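Local coordinates for jacalin-type lectin domain-containing protein (Musa acuminata, PDB 7KMV) that probably binds mannose-containing glycans, as a banana lectin of the mannose-specific jacalin-related family, at residues Trp18-Ala23 against Gln53-Thr58; Ala33-Asp38 against Phe104-Gly109; Ile73-Gly78 against Thr93-Arg98. The protein carries 1 engineered substitution. All coordinates share one frame; numbering follows the deposited sequence.

Contact 1. Residues Trp18-Ala23 against Gln53-Thr58; sequences WDMGPA and QHYGGT
The indole of Trp18 and the phenol ring of Tyr55 lie face against face in an offset stack, with planes 16° apart and the centroids of the Trp18 six-membered ring and the Tyr55 ring 4.0 Å from each other. The overlap is uneven. Trp18 CE3 sits over the middle of the tyrosine ring, whereas Tyr55 CG falls toward the rim of the indole. Behind it, Tyr55 CB rides over the five-membered ring of Trp18, 3.8 Å from its centroid, and makes a CH-pi contact there. Trp18 CG stands between its own backbone N and carbonyl carbon (chi1 58°), a turn that lets the indole lie flat against the tyrosine ring. Trp18 CB itself touches the ring margin, 3.4 Å from Tyr55 CD1.

Beyond the stack, the phenol end of Tyr55 reaches the turn that follows Trp18: its OH lies 3.3 Å from Met20 CA. Met20 also meets Gln53, whose OE1 comes to 3.3 Å from Met20 CG. The amide nitrogen of Gln53 looks to a water instead; NE2 donates to it at 3.0 Å, and that water gives a weak bond to Met20 O. Asp19 turns away from Tyr55 and closes an Asx turn by accepting from Gly21 N through OD1, which also bonds Tyr138.

Both segments run on strands at the edge of their sheets within the chain. Backbone bonds tie Trp18 and Met20 to strand 118-128, and Gln53 and Tyr55 to strand 37-46, so this stack joins two different sheets of the lectin domain.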
# COMPACT_ATOMS: atom_id res chain seq x y z
N TRP A 18 15.79 7.67 -6.63
CA TRP A 18 15.26 7.99 -7.95
C TRP A 18 13.79 8.29 -7.83
O TRP A 18 13.11 7.77 -6.93
CB TRP A 18 15.51 6.90 -8.99
CG TRP A 18 14.97 5.55 -8.65
CD1 TRP A 18 15.64 4.54 -8.04
CD2 TRP A 18 13.71 5.00 -9.08
NE1 TRP A 18 14.87 3.41 -8.01
CE2 TRP A 18 13.68 3.65 -8.65
CE3 TRP A 18 12.59 5.52 -9.74
CZ2 TRP A 18 12.57 2.82 -8.84
CZ3 TRP A 18 11.51 4.69 -9.98
CH2 TRP A 18 11.50 3.36 -9.53
N ASP A 19 13.30 9.15 -8.72
CA ASP A 19 11.92 9.60 -8.65
C ASP A 19 11.46 10.02 -10.03
O ASP A 19 11.92 11.02 -10.57
CB ASP A 19 11.82 10.76 -7.64
CG ASP A 19 10.40 11.11 -7.23
OD1 ASP A 19 9.46 10.77 -7.99
OD2 ASP A 19 10.23 11.70 -6.15
N MET A 20 10.53 9.26 -10.59
CA MET A 20 9.92 9.48 -11.90
C MET A 20 8.98 10.71 -11.89
O MET A 20 8.79 11.36 -12.92
CB MET A 20 9.10 8.23 -12.26
CG MET A 20 8.67 8.17 -13.69
SD MET A 20 7.38 6.97 -13.94
CE MET A 20 6.00 8.10 -14.39
N GLY A 21 8.34 10.94 -10.74
CA GLY A 21 7.29 11.93 -10.56
C GLY A 21 5.98 11.33 -11.07
O GLY A 21 6.01 10.26 -11.68
N PRO A 22 4.80 11.94 -10.83
CA PRO A 22 3.56 11.35 -11.37
C PRO A 22 3.37 11.65 -12.85
O PRO A 22 3.85 12.68 -13.34
CB PRO A 22 2.46 12.04 -10.55
CG PRO A 22 3.04 13.40 -10.25
CD PRO A 22 4.54 13.21 -10.12
N ALA A 23 2.64 10.79 -13.56
CA ALA A 23 2.35 11.02 -14.98
C ALA A 23 0.91 10.68 -15.25
O ALA A 23 0.42 9.64 -14.79
CB ALA A 23 3.26 10.18 -15.88
N GLN A 53 12.48 6.67 -18.82
CA GLN A 53 13.46 6.76 -17.74
C GLN A 53 13.79 5.32 -17.29
O GLN A 53 12.88 4.52 -17.11
CB GLN A 53 12.91 7.59 -16.56
CG GLN A 53 12.66 9.05 -16.94
CD GLN A 53 12.21 9.93 -15.79
OE1 GLN A 53 11.21 9.66 -15.12
NE2 GLN A 53 12.91 11.03 -15.56
N HIS A 54 15.08 5.00 -17.16
CA HIS A 54 15.57 3.67 -16.74
C HIS A 54 16.22 3.79 -15.36
O HIS A 54 17.06 4.67 -15.15
CB HIS A 54 16.60 3.14 -17.77
CG HIS A 54 17.19 1.80 -17.43
ND1 HIS A 54 18.21 1.67 -16.49
CD2 HIS A 54 16.89 0.58 -17.92
CE1 HIS A 54 18.49 0.38 -16.46
NE2 HIS A 54 17.71 -0.32 -17.28
N TYR A 55 15.85 2.89 -14.45
CA TYR A 55 16.37 2.87 -13.08
C TYR A 55 16.84 1.47 -12.79
O TYR A 55 16.16 0.51 -13.16
CB TYR A 55 15.29 3.28 -12.07
CG TYR A 55 14.57 4.57 -12.43
CD1 TYR A 55 15.17 5.80 -12.23
CD2 TYR A 55 13.31 4.54 -13.01
CE1 TYR A 55 14.51 6.99 -12.57
CE2 TYR A 55 12.63 5.71 -13.33
CZ TYR A 55 13.23 6.93 -13.09
OH TYR A 55 12.55 8.08 -13.40
N GLY A 56 17.98 1.37 -12.13
CA GLY A 56 18.61 0.10 -11.83
C GLY A 56 19.73 -0.18 -12.81
O GLY A 56 20.08 0.68 -13.63
N GLY A 57 20.26 -1.40 -12.74
CA GLY A 57 21.41 -1.84 -13.52
C GLY A 57 21.17 -2.41 -14.89
O GLY A 57 20.11 -2.21 -15.49
N THR A 58 22.18 -3.11 -15.41
CA THR A 58 22.18 -3.64 -16.77
C THR A 58 21.90 -5.14 -16.87
O THR A 58 21.72 -5.64 -17.98
CB THR A 58 23.52 -3.28 -17.45
OG1 THR A 58 24.58 -3.81 -16.66
CG2 THR A 58 23.71 -1.77 -17.60
O HOH W 1 11.60 12.76 -13.50

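Contact 2. Residues Ala33-Asp38 against Phe104-Gly109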
# COMPACT_ATOMS: atom_id res chain seq x y z
N ALA A 33 14.93 -8.73 -15.07
CA ALA A 33 15.01 -9.55 -13.88
C ALA A 33 15.65 -10.90 -14.16
O ALA A 33 15.52 -11.43 -15.26
CB ALA A 33 13.61 -9.77 -13.33
N GLY A 34 16.33 -11.42 -13.16
CA GLY A 34 16.91 -12.76 -13.14
C GLY A 34 16.36 -13.42 -11.89
O GLY A 34 15.15 -13.67 -11.81
N ASP A 35 17.21 -13.57 -10.85
CA ASP A 35 16.80 -14.08 -9.54
C ASP A 35 16.07 -12.97 -8.81
O ASP A 35 15.20 -13.24 -7.98
CB ASP A 35 18.05 -14.44 -8.70
CG ASP A 35 18.61 -15.85 -8.86
OD1 ASP A 35 17.86 -16.74 -9.36
OD2 ASP A 35 19.77 -16.08 -8.46
N ILE A 36 16.46 -11.71 -9.09
CA ILE A 36 15.91 -10.53 -8.42
C ILE A 36 15.51 -9.45 -9.47
O ILE A 36 15.61 -9.70 -10.68
CB ILE A 36 16.92 -9.99 -7.35
CG1 ILE A 36 18.36 -9.77 -7.93
CG2 ILE A 36 16.98 -10.87 -6.09
CD1 ILE A 36 18.54 -8.48 -8.75
N ILE A 37 15.09 -8.26 -9.01
CA ILE A 37 14.75 -7.15 -9.90
C ILE A 37 15.97 -6.28 -10.11
O ILE A 37 16.44 -5.60 -9.19
CB ILE A 37 13.50 -6.35 -9.39
CG1 ILE A 37 12.29 -7.31 -9.16
CG2 ILE A 37 13.12 -5.21 -10.39
CD1 ILE A 37 11.74 -8.09 -10.36
N ASP A 38 16.49 -6.33 -11.34
CA ASP A 38 17.66 -5.59 -11.77
C ASP A 38 17.31 -4.17 -12.15
O ASP A 38 18.04 -3.24 -11.79
CB ASP A 38 18.28 -6.28 -12.99
CG ASP A 38 18.89 -7.61 -12.65
OD1 ASP A 38 20.08 -7.63 -12.29
OD2 ASP A 38 18.19 -8.63 -12.76
N PHE A 104 7.95 -11.26 -12.06
CA PHE A 104 9.32 -11.31 -12.56
C PHE A 104 10.20 -11.37 -11.33
O PHE A 104 9.80 -10.91 -10.27
CB PHE A 104 9.66 -10.12 -13.48
CG PHE A 104 8.70 -10.02 -14.64
CD1 PHE A 104 8.50 -11.09 -15.50
CD2 PHE A 104 7.95 -8.87 -14.84
CE1 PHE A 104 7.57 -11.02 -16.54
CE2 PHE A 104 7.04 -8.78 -15.90
CZ PHE A 104 6.86 -9.86 -16.74
N GLY A 105 11.37 -11.99 -11.45
CA GLY A 105 12.23 -12.20 -10.31
C GLY A 105 11.85 -13.55 -9.73
O GLY A 105 10.83 -14.13 -10.11
N ALA A 106 12.70 -14.09 -8.86
CA ALA A 106 12.47 -15.45 -8.33
C ALA A 106 12.69 -15.54 -6.82
O ALA A 106 12.68 -16.64 -6.26
CB ALA A 106 13.39 -16.43 -9.06
N TYR A 107 12.90 -14.39 -6.16
CA TYR A 107 13.17 -14.30 -4.73
C TYR A 107 11.97 -13.81 -3.91
O TYR A 107 11.43 -12.74 -4.18
CB TYR A 107 14.38 -13.39 -4.49
CG TYR A 107 15.68 -14.09 -4.16
CD1 TYR A 107 16.26 -15.00 -5.05
CD2 TYR A 107 16.39 -13.77 -3.01
CE1 TYR A 107 17.47 -15.62 -4.76
CE2 TYR A 107 17.61 -14.37 -2.72
CZ TYR A 107 18.15 -15.30 -3.59
OH TYR A 107 19.35 -15.87 -3.26
N GLU A 108 11.62 -14.56 -2.86
CA GLU A 108 10.53 -14.24 -1.93
C GLU A 108 11.07 -13.99 -0.55
O GLU A 108 12.09 -14.56 -0.18
CB GLU A 108 9.50 -15.37 -1.91
CG GLU A 108 8.65 -15.38 -3.15
CD GLU A 108 7.69 -16.54 -3.27
OE1 GLU A 108 7.81 -17.50 -2.47
OE2 GLU A 108 6.83 -16.50 -4.18
N GLY A 109 10.42 -13.09 0.18
CA GLY A 109 10.85 -12.71 1.52
C GLY A 109 9.69 -12.09 2.26
O GLY A 109 8.79 -12.80 2.70
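Asp35 O takes the backbone N-H of Ala106 at 2.8 Å, a hydrogen bond that ties the 33-38 loop to the chain leaving strand 100-105. Tyr107 N comes to 3.2 Å of the same oxygen, so the bend at Ala106-Tyr107 curls round the Asp35 carbonyl.

The close packing is on the inner side, where Gly105 passes beside the 33-38 loop. Its CA makes a CA-H...O contact with Gly34 O at 3.6 Å. Ile37 carries its CD1 in from the strand side to lie 3.4 Å from Phe104 O; chi1 (-54°) and chi2 (-61°) together bring the methyl round to this carbonyl. Gly105, without a side chain and with a positive phi of 91°, lets its backbone pass close to that methyl and to the loop. Ala33 CB fills in next to them, 3.7 Å from Gly105 N.

Toward solvent the fit is slacker. The side chains of Tyr107 and buried Ile36 lie side by side, pointing the same way, with Tyr107 CB 4.0 Å from Ile36 CG2. Asp35 approaches the ring with its CB, 4.1 Å from Tyr107 CD1, while its carbonyl O lies closer, 3.6 Å from the same CD1. Asp35 and Ala106 are the exposed residues at this end, and Tyr83 of strand 73-83 meets the Tyr107 ring edge-to-face.

Residues Gly34 to Asp38 read as the GXXXD sequence that mannose-specific jacalin-related lectins use for sugar, so this loop is probably part of a carbohydrate site. Against 104-109 it is held by main-chain groups and apolar side chains, with Asp35 left at the exposed rim.

Contact 3. Residues Ile73-Gly78 against Thr93-Arg98. With SO4 (sulfate ion), chain Q.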
# COMPACT_ATOMS: atom_id res chain seq x y z
N ILE A 73 -2.60 1.02 -14.61
CA ILE A 73 -2.08 0.16 -13.56
C ILE A 73 -2.97 0.25 -12.32
O ILE A 73 -3.16 1.35 -11.78
CB ILE A 73 -0.60 0.46 -13.25
CG1 ILE A 73 0.25 0.44 -14.55
CG2 ILE A 73 -0.05 -0.54 -12.20
CD1 ILE A 73 1.68 1.06 -14.39
N MET A 74 -3.49 -0.90 -11.88
CA MET A 74 -4.39 -1.04 -10.72
C MET A 74 -3.73 -1.64 -9.49
O MET A 74 -4.36 -1.65 -8.43
CB MET A 74 -5.53 -1.98 -11.09
CG MET A 74 -6.56 -1.34 -11.92
SD MET A 74 -7.96 -2.44 -12.13
CE MET A 74 -8.56 -2.59 -10.49
N SER A 75 -2.59 -2.31 -9.65
CA SER A 75 -1.96 -3.00 -8.53
C SER A 75 -0.47 -3.22 -8.75
O SER A 75 -0.02 -3.34 -9.88
CB SER A 75 -2.64 -4.35 -8.32
OG SER A 75 -1.87 -5.21 -7.50
N MET A 76 0.28 -3.25 -7.65
CA MET A 76 1.70 -3.61 -7.60
C MET A 76 1.86 -4.58 -6.43
O MET A 76 1.33 -4.34 -5.35
CB MET A 76 2.63 -2.40 -7.42
CG MET A 76 4.11 -2.79 -7.34
SD MET A 76 5.32 -1.44 -7.23
CE MET A 76 5.00 -0.89 -5.60
N GLU A 77 2.58 -5.69 -6.65
CA GLU A 77 2.81 -6.69 -5.59
C GLU A 77 4.23 -7.14 -5.76
O GLU A 77 4.65 -7.40 -6.90
CB GLU A 77 1.92 -7.95 -5.80
CG GLU A 77 0.43 -7.74 -5.98
CD GLU A 77 -0.25 -9.00 -6.47
OE1 GLU A 77 -0.43 -9.14 -7.70
OE2 GLU A 77 -0.58 -9.86 -5.62
N GLY A 78 4.94 -7.29 -4.65
CA GLY A 78 6.32 -7.76 -4.71
C GLY A 78 6.85 -8.33 -3.41
O GLY A 78 6.10 -8.54 -2.46
N THR A 93 5.29 -7.68 -9.61
CA THR A 93 4.18 -7.87 -10.54
C THR A 93 3.42 -6.55 -10.58
O THR A 93 3.25 -5.92 -9.55
CB THR A 93 3.19 -8.95 -10.02
OG1 THR A 93 3.90 -10.17 -9.76
CG2 THR A 93 2.02 -9.22 -11.00
N LEU A 94 2.90 -6.17 -11.77
CA LEU A 94 2.00 -5.03 -11.94
C LEU A 94 0.74 -5.59 -12.60
O LEU A 94 0.85 -6.38 -13.54
CB LEU A 94 2.62 -3.97 -12.86
CG LEU A 94 3.95 -3.37 -12.42
CD1 LEU A 94 4.51 -2.46 -13.51
CD2 LEU A 94 3.79 -2.60 -11.10
N THR A 95 -0.44 -5.19 -12.14
CA THR A 95 -1.70 -5.63 -12.75
C THR A 95 -2.45 -4.40 -13.27
O THR A 95 -2.48 -3.37 -12.60
CB THR A 95 -2.56 -6.45 -11.76
OG1 THR A 95 -1.76 -7.49 -11.21
CG2 THR A 95 -3.81 -7.07 -12.42
N THR A 96 -3.01 -4.50 -14.48
CA THR A 96 -3.78 -3.41 -15.06
C THR A 96 -5.26 -3.80 -14.96
O THR A 96 -5.56 -4.88 -14.45
CB THR A 96 -3.36 -3.17 -16.53
OG1 THR A 96 -3.92 -4.18 -17.37
CG2 THR A 96 -1.87 -3.08 -16.70
N ASN A 97 -6.17 -2.96 -15.49
CA ASN A 97 -7.61 -3.28 -15.52
C ASN A 97 -7.90 -4.40 -16.54
O ASN A 97 -9.02 -4.90 -16.57
CB ASN A 97 -8.46 -2.02 -15.82
CG ASN A 97 -8.06 -1.25 -17.06
OD1 ASN A 97 -6.88 -1.14 -17.42
ND2 ASN A 97 -9.03 -0.65 -17.72
N ARG A 98 -6.88 -4.79 -17.34
CA ARG A 98 -7.01 -5.79 -18.39
C ARG A 98 -6.07 -7.00 -18.30
O ARG A 98 -6.45 -8.09 -18.74
CB ARG A 98 -6.85 -5.10 -19.76
CG ARG A 98 -7.97 -4.09 -20.02
CD ARG A 98 -7.85 -3.35 -21.32
NE ARG A 98 -8.87 -2.30 -21.37
CZ ARG A 98 -8.82 -1.23 -22.16
NH1 ARG A 98 -7.81 -1.07 -23.01
NH2 ARG A 98 -9.78 -0.32 -22.11
S SO4 Q . -12.02 -1.88 -19.03
O1 SO4 Q . -13.43 -2.23 -19.22
O2 SO4 Q . -11.74 -1.71 -17.60
O3 SO4 Q . -11.18 -2.96 -19.57
O4 SO4 Q . -11.73 -0.63 -19.75
O HOH W 2 -0.15 -6.86 -9.18
O HOH W 3 5.32 -10.07 -7.46
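Thr95 O is gripped by two consecutive backbone amides, Met74 N at 2.8 Å and Ser75 N at 3.1 Å. The first donor lies in the carbonyl plane and the second is tilted from it by 20°. With Met74 and Ser75 both facing Thr95, strand 73-78 carries a classic beta bulge, and the register slips by one between Ile73 and Ser75. Past the bulge the antiparallel pairing is regular: Ser75 with Thr95 and Glu77 with Thr93 are hydrogen-bonded pairs, with Met76 and Leu94 as the non-hydrogen-bonded pair between them.

The two faces differ sharply. On one, Met76 and Leu94 lie side by side, Met76 CG against Leu94 CD2 at 3.8 Å, and go into the core with Ile121 and Phe124 of strand 118-128 about them. On the other, Ser75 OG, Thr95 OG1 and the Glu77 carboxylate converge on one water, which donates to Glu77 OE1 at 2.7 Å. A second water links Glu77 O to Thr93 OG1.

At the bulge end Met74, with CG beside its backbone N (chi1 -78°) and an extended chi2 (-172°), lays SD 3.5 Å from Asn97 CA. Asn97 and Arg98 then reach outward to a sulfate, probably from the crystallisation liquor. Arg98 meets it with the edge of its guanidinium, NE to sulfate O3 at 3.0 Å and NH2 to O4, while Asn97 ND2 holds O2. Thr96 OG1 accepts from Arg98 N in an ST turn and bonds Glu71 as well.

These are the two strands of a bulged beta hairpin, central in one of the three four-stranded sheets of the beta-prism fold of jacalin-related lectins.

In the fold
The three contacts spread over the prism. Contacts 1 and 2 touch where strand 37-46 runs beside strand 49-56: Gly57 N lies 3.0 Å from Asp38 O, a probable hydrogen bond, although the contact centres are about 18 Å apart. Contact 3 is nested in the chain loop that contact 2 closes, and strands 86-96 and 100-105 are neighbours in one sheet; the nearest atoms of the two contacts are still about 5 Å apart. Contacts 1 and 3 lie on opposite sides of the chain's centre, about 17 Å between centres. Of the three, contact 2 holds the GXXXD loop, a probable sugar site, whereas the sulfate is bound at contact 3.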